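Local coordinates for ABC transporter substrate-binding protein-branched chain amino acid transport (Streptococcus pneumoniae, PDB 4GNR) that probably captures branched-chain amino acids such as isoleucine outside the cell and delivers them to an ABC transporter for uptake, at residues A[279-282]-A[283-287]; A[23-26]-A[27-30]. All coordinates share one frame; numbering follows the deposited sequence.

Interaction 1: A[279-282]-A[283-287]; sequences PSTF and AALAY. With ILE (isoleucine), chain B.
S280 and A284 meet across the first turn of helix 281-297, an N-capped helix start whose second residue, F282, lines the isoleucine pocket. The cap is a side-chain bond: in the conformer described here, S280, just before the helix, turns OG between its own backbone N and carbonyl carbon (chi1 76°), where it accepts from F282 N at 3.0 Å. Serine suits this place because a short hydroxyl can reach an amide that has no earlier turn to bind.

Backbone bonds then take over. A284 N donates to S280 O at 3.2 Å, L285 N to T281 O and A286 N to F282 O, so the helical pattern is set from the cap onward. T281 and L285 point the same way side by side, with L285 CD1 4.2 Å from T281 OG1, a hydroxyl that also makes a weak hydrogen bond with G253 N.

Apolar contacts flank the turn. P279 CB lies 4.1 Å from A283 CB, and both side chains also touch Y271 of helix 262-275. L285 CD1 comes obliquely to the F282 ring, 4.3 Å from CD1 of F282.

That ring, flat and without polar atoms, suits the ligand's aliphatic side chain. It is sandwiched: T281 CG2 sits 3.7 Å above the centre of one face, while on the opposite face isoleucine CD1 lies toward the rim, 3.6 Å from F282 CE1.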
ATOM      1  N   PRO A 279       6.531  -4.493  11.531  1.00  9.81           N
ATOM      2  CA  PRO A 279       5.674  -3.649  10.718  1.00  8.98           C
ATOM      3  C   PRO A 279       5.831  -3.888   9.227  1.00  9.13           C
ATOM      4  O   PRO A 279       6.885  -4.292   8.739  1.00 12.11           O
ATOM      5  CB  PRO A 279       6.227  -2.242  11.006  1.00  9.31           C
ATOM      6  CG  PRO A 279       7.693  -2.470  11.316  1.00 10.64           C
ATOM      7  CD  PRO A 279       7.742  -3.805  12.006  1.00 10.54           C
ATOM      8  N   SER A 280       4.748  -3.697   8.482  0.50  7.78           N
ATOM      9  CA  SER A 280       4.856  -3.759   7.021  0.50  8.36           C
ATOM     10  C   SER A 280       5.021  -2.317   6.500  0.50  6.91           C
ATOM     11  O   SER A 280       4.866  -1.326   7.226  0.50  6.90           O
ATOM     12  CB  SER A 280       3.650  -4.347   6.323  0.50  8.90           C
ATOM     13  OG  SER A 280       2.597  -3.438   6.282  0.50  9.27           O
ATOM     14  N   THR A 281       5.277  -2.229   5.200  1.00  6.88           N
ATOM     15  CA  THR A 281       5.396  -0.951   4.515  1.00  6.33           C
ATOM     16  C   THR A 281       4.132  -0.118   4.727  1.00  5.90           C
ATOM     17  O   THR A 281       4.214   1.118   4.685  1.00  6.55           O
ATOM     18  CB  THR A 281       5.639  -1.171   2.990  1.00  6.98           C
ATOM     19  OG1 THR A 281       5.931   0.070   2.367  1.00  8.53           O
ATOM     20  CG2 THR A 281       4.503  -1.853   2.292  1.00  7.66           C
ATOM     21  N   PHE A 282       2.967  -0.750   4.912  1.00  5.55           N
ATOM     22  CA  PHE A 282       1.731   0.005   5.073  1.00  5.36           C
ATOM     23  C   PHE A 282       1.653   0.656   6.449  1.00  5.29           C
ATOM     24  O   PHE A 282       1.143   1.767   6.571  1.00  5.32           O
ATOM     25  CB  PHE A 282       0.536  -0.868   4.713  1.00  5.44           C
ATOM     26  CG  PHE A 282       0.657  -1.383   3.301  1.00  6.07           C
ATOM     27  CD1 PHE A 282       0.800  -0.491   2.248  1.00  6.44           C
ATOM     28  CD2 PHE A 282       0.674  -2.727   3.011  1.00  7.18           C
ATOM     29  CE1 PHE A 282       0.992  -0.933   0.934  1.00  7.74           C
ATOM     30  CE2 PHE A 282       0.831  -3.183   1.692  1.00  8.75           C
ATOM     31  CZ  PHE A 282       1.004  -2.282   0.660  1.00  8.56           C
ATOM     32  N   ALA A 283       2.130  -0.034   7.492  1.00  5.44           N
ATOM     33  CA  ALA A 283       2.214   0.602   8.816  1.00  5.36           C
ATOM     34  C   ALA A 283       3.147   1.828   8.742  1.00  4.95           C
ATOM     35  O   ALA A 283       2.848   2.872   9.334  1.00  5.24           O
ATOM     36  CB  ALA A 283       2.725  -0.369   9.862  1.00  6.24           C
ATOM     37  N   ALA A 284       4.283   1.684   8.049  1.00  5.17           N
ATOM     38  CA  ALA A 284       5.248   2.776   7.925  1.00  5.03           C
ATOM     39  C   ALA A 284       4.631   3.976   7.178  1.00  4.91           C
ATOM     40  O   ALA A 284       4.759   5.120   7.609  1.00  5.28           O
ATOM     41  CB  ALA A 284       6.495   2.265   7.208  1.00  6.20           C
ATOM     42  N   LEU A 285       3.967   3.713   6.050  1.00  4.97           N
ATOM     43  CA  LEU A 285       3.326   4.794   5.294  1.00  4.87           C
ATOM     44  C   LEU A 285       2.253   5.490   6.128  1.00  4.62           C
ATOM     45  O   LEU A 285       2.143   6.712   6.084  1.00  4.92           O
ATOM     46  CB  LEU A 285       2.712   4.272   3.990  1.00  5.13           C
ATOM     47  CG  LEU A 285       3.719   3.949   2.875  1.00  6.14           C
ATOM     48  CD1 LEU A 285       3.064   3.086   1.810  1.00  7.23           C
ATOM     49  CD2 LEU A 285       4.299   5.221   2.241  1.00  7.23           C
ATOM     50  N   ALA A 286       1.463   4.725   6.888  1.00  4.59           N
ATOM     51  CA  ALA A 286       0.381   5.313   7.691  1.00  4.74           C
ATOM     52  C   ALA A 286       0.932   6.179   8.834  1.00  4.73           C
ATOM     53  O   ALA A 286       0.366   7.226   9.164  1.00  5.10           O
ATOM     54  CB  ALA A 286      -0.532   4.238   8.215  1.00  5.71           C
ATOM     55  N   TYR A 287       2.028   5.725   9.441  1.00  4.85           N
ATOM     56  CA  TYR A 287       2.712   6.484  10.494  1.00  5.31           C
ATOM     57  C   TYR A 287       3.122   7.853   9.920  1.00  5.09           C
ATOM     58  O   TYR A 287       2.890   8.910  10.531  1.00  5.38           O
ATOM     59  CB  TYR A 287       3.896   5.665  10.984  1.00  5.63           C
ATOM     60  CG  TYR A 287       4.708   6.269  12.095  1.00  5.58           C
ATOM     61  CD1 TYR A 287       5.784   7.090  11.819  1.00  7.10           C
ATOM     62  CD2 TYR A 287       4.445   5.960  13.429  1.00  6.33           C
ATOM     63  CE1 TYR A 287       6.586   7.595  12.843  1.00  8.33           C
ATOM     64  CE2 TYR A 287       5.241   6.452  14.464  1.00  7.24           C
ATOM     65  CZ  TYR A 287       6.311   7.263  14.159  1.00  7.89           C
ATOM     66  OH  TYR A 287       7.151   7.746  15.126  1.00  9.80           O
TER
HETATM   67  N   ILE B 401      -1.613  -0.086  -3.504  1.00  6.27           N
HETATM   68  CA  ILE B 401      -2.799  -0.963  -3.299  1.00  6.07           C
HETATM   69  C   ILE B 401      -4.061  -0.191  -3.670  1.00  5.74           C
HETATM   70  O   ILE B 401      -5.160  -0.778  -3.588  1.00  6.70           O
HETATM   71  CB  ILE B 401      -2.794  -1.697  -1.924  1.00  9.23           C
HETATM   72  CG1 ILE B 401      -2.480  -0.744  -0.794  1.00  9.21           C
HETATM   73  CG2 ILE B 401      -1.762  -2.952  -1.812  1.00  8.24           C
HETATM   74  CD1 ILE B 401      -2.557  -1.411   0.561  1.00  7.90           C
HETATM   75  OXT ILE B 401      -3.926   0.981  -4.076  1.00  6.80           O

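Interaction 2: A[23-26]-A[27-30]. With ILE (isoleucine), chain B.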
ATOM      1  N   TYR A  23      -4.001  -5.083   5.197  1.00  6.29           N
ATOM      2  CA  TYR A  23      -3.504  -3.751   4.838  1.00  6.17           C
ATOM      3  C   TYR A  23      -4.031  -2.686   5.804  1.00  5.79           C
ATOM      4  O   TYR A  23      -3.263  -1.881   6.342  1.00  6.11           O
ATOM      5  CB  TYR A  23      -3.894  -3.385   3.405  1.00  6.26           C
ATOM      6  CG  TYR A  23      -3.507  -4.401   2.344  1.00  6.05           C
ATOM      7  CD1 TYR A  23      -2.214  -4.945   2.272  1.00  6.38           C
ATOM      8  CD2 TYR A  23      -4.421  -4.763   1.371  1.00  6.94           C
ATOM      9  CE1 TYR A  23      -1.860  -5.819   1.257  1.00  6.25           C
ATOM     10  CE2 TYR A  23      -4.079  -5.651   0.353  1.00  7.07           C
ATOM     11  CZ  TYR A  23      -2.795  -6.169   0.291  1.00  6.52           C
ATOM     12  OH  TYR A  23      -2.496  -7.055  -0.727  1.00  6.94           O
ATOM     13  N   GLY A  24      -5.348  -2.671   6.017  1.00  5.94           N
ATOM     14  CA  GLY A  24      -5.933  -1.652   6.870  1.00  5.87           C
ATOM     15  C   GLY A  24      -5.545  -1.798   8.325  1.00  5.53           C
ATOM     16  O   GLY A  24      -5.407  -0.812   9.029  1.00  6.03           O
ATOM     17  N   THR A  25      -5.394  -3.031   8.800  1.00  5.88           N
ATOM     18  CA  THR A  25      -4.984  -3.258  10.191  1.00  6.54           C
ATOM     19  C   THR A  25      -3.538  -2.764  10.418  1.00  6.09           C
ATOM     20  O   THR A  25      -3.224  -2.153  11.442  1.00  6.48           O
ATOM     21  CB  THR A  25      -5.120  -4.742  10.566  1.00  7.59           C
ATOM     22  OG1 THR A  25      -6.507  -5.107  10.462  1.00  9.57           O
ATOM     23  CG2 THR A  25      -4.604  -5.020  11.965  1.00 10.27           C
ATOM     24  N   ALA A  26      -2.666  -3.018   9.436  1.00  5.71           N
ATOM     25  CA  ALA A  26      -1.285  -2.515   9.525  1.00  6.11           C
ATOM     26  C   ALA A  26      -1.313  -0.977   9.624  1.00  5.33           C
ATOM     27  O   ALA A  26      -0.571  -0.370  10.396  1.00  5.75           O
ATOM     28  CB  ALA A  26      -0.481  -2.944   8.322  1.00  7.06           C
ATOM     29  N   GLU A  27      -2.151  -0.353   8.800  1.00  5.18           N
ATOM     30  CA  GLU A  27      -2.244   1.112   8.787  1.00  5.05           C
ATOM     31  C   GLU A  27      -2.828   1.644  10.093  1.00  5.09           C
ATOM     32  O   GLU A  27      -2.358   2.651  10.620  1.00  5.22           O
ATOM     33  CB  GLU A  27      -2.976   1.602   7.548  1.00  5.04           C
ATOM     34  CG  GLU A  27      -2.181   1.227   6.311  1.00  5.24           C
ATOM     35  CD  GLU A  27      -2.589   1.877   5.027  1.00  5.25           C
ATOM     36  OE1 GLU A  27      -3.374   2.820   4.940  1.00  6.33           O
ATOM     37  OE2 GLU A  27      -1.981   1.367   3.992  1.00  6.36           O
ATOM     38  N   GLN A  28      -3.852   0.969  10.611  1.00  5.45           N
ATOM     39  CA  GLN A  28      -4.426   1.331  11.901  1.00  5.58           C
ATOM     40  C   GLN A  28      -3.313   1.341  12.975  1.00  5.63           C
ATOM     41  O   GLN A  28      -3.201   2.273  13.776  1.00  6.13           O
ATOM     42  CB  GLN A  28      -5.528   0.325  12.261  1.00  6.03           C
ATOM     43  CG  GLN A  28      -6.156   0.525  13.621  1.00  7.30           C
ATOM     44  CD  GLN A  28      -7.039  -0.677  13.979  1.00  8.15           C
ATOM     45  OE1 GLN A  28      -6.721  -1.831  13.666  1.00 10.59           O
ATOM     46  NE2 GLN A  28      -8.133  -0.411  14.648  1.00  9.04           N
ATOM     47  N   LYS A  29      -2.519   0.270  12.996  1.00  5.82           N
ATOM     48  CA  LYS A  29      -1.447   0.160  14.004  1.00  6.51           C
ATOM     49  C   LYS A  29      -0.386   1.240  13.824  1.00  6.29           C
ATOM     50  O   LYS A  29       0.076   1.839  14.812  1.00  6.35           O
ATOM     51  CB  LYS A  29      -0.823  -1.234  13.993  1.00  7.19           C
ATOM     52  CG  LYS A  29      -1.756  -2.302  14.588  1.00  9.02           C
ATOM     53  CD  LYS A  29      -1.175  -3.711  14.509  1.00 12.98           C
ATOM     54  CE  LYS A  29      -2.175  -4.778  14.949  1.00 15.90           C
ATOM     55  NZ  LYS A  29      -1.705  -6.147  14.632  1.00 19.27           N
ATOM     56  N   GLY A  30       0.052   1.467  12.587  1.00  5.72           N
ATOM     57  CA  GLY A  30       1.075   2.498  12.379  1.00  5.69           C
ATOM     58  C   GLY A  30       0.553   3.910  12.699  1.00  5.45           C
ATOM     59  O   GLY A  30       1.252   4.721  13.316  1.00  5.72           O
TER
HETATM   60  N   ILE B 401      -1.613  -0.086  -3.504  1.00  6.27           N
HETATM   61  CA  ILE B 401      -2.799  -0.963  -3.299  1.00  6.07           C
HETATM   62  C   ILE B 401      -4.061  -0.191  -3.670  1.00  5.74           C
HETATM   63  O   ILE B 401      -5.160  -0.778  -3.588  1.00  6.70           O
HETATM   64  CB  ILE B 401      -2.794  -1.697  -1.924  1.00  9.23           C
HETATM   65  CG1 ILE B 401      -2.480  -0.744  -0.794  1.00  9.21           C
HETATM   66  CG2 ILE B 401      -1.762  -2.952  -1.812  1.00  8.24           C
HETATM   67  CD1 ILE B 401      -2.557  -1.411   0.561  1.00  7.90           C
HETATM   68  OXT ILE B 401      -3.926   0.981  -4.076  1.00  6.80           O
HETATM   69  O   HOH W   1      -7.905  -4.207  12.834  1.00 15.38           O
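T25 and K29 run side by side and point the same way, one turn apart on helix 21-40. The lysine, extended beyond CG, lays its aliphatic chain along the threonine, with K29 CE 3.9 Å from T25 CG2. T25 has its methyl anti to the backbone N and OG1 beside that N (chi1 -63°), which splits its two branches between different tasks: CG2 meets the lysine, whereas OG1 bonds to A21 O and also accepts from a water at 2.9 Å. The same water donates to Q28 OE1 at 2.8 Å, bridging the two side chains. Threonine suits the place by offering both a methyl and a hydroxyl. Beyond the contact, K29 NZ forms a salt bridge with E277 and Q28 NE2 donates to D53.

Y23 and E27 serve the inner side of the helix. Tyrosine suits its place by joining an apolar face to a polar end: isoleucine CD1 lies over the ring, 3.6 Å from Y23 CG and offset toward the rim, while Y23 OH is held by G230 O and Y206 N. E27 sets out beside its own backbone N (chi1 -64°), bringing CG within 3.3 Å of Y23 O, and glutamate has the length to carry OE2 to S106 OG, linking the helix to another pocket residue. In the backbone, E27 N donates to Y23 O at 3.1 Å and Q28 N to G24 O at 2.8 Å.

Helix 21-40 is the crossover of a beta-alpha-beta unit between parallel strands 7-14 and 48-55. E27 and Q28 both rest on F14 of the first strand, E27 also touches F282 and A286 of helix 281-297, and K29 O accepts from Y275 OH of helix 262-275.

Overall arrangement
Interaction 1 lies in helix 281-297 and interaction 2 in helix 21-40, which pack on each other, the centres of the two contacts about 7 Å apart. The helices meet closely through small residues and backbone: A283 CB lies 3.3 Å from A26 O, and A286 CB is 3.4 Å from E27 O. E27 CG also approaches F282 O, at 3.4 Å. Both contacts reach the isoleucine, and the rings of F282 and Y23 meet with their planes at about 80°. Each helix thus lends one aromatic ring to the apolar part of the pocket, while hydrogen bonds to the ligand come from the side chains of S85, T108, Y205 and D229 and from S106 O, among others.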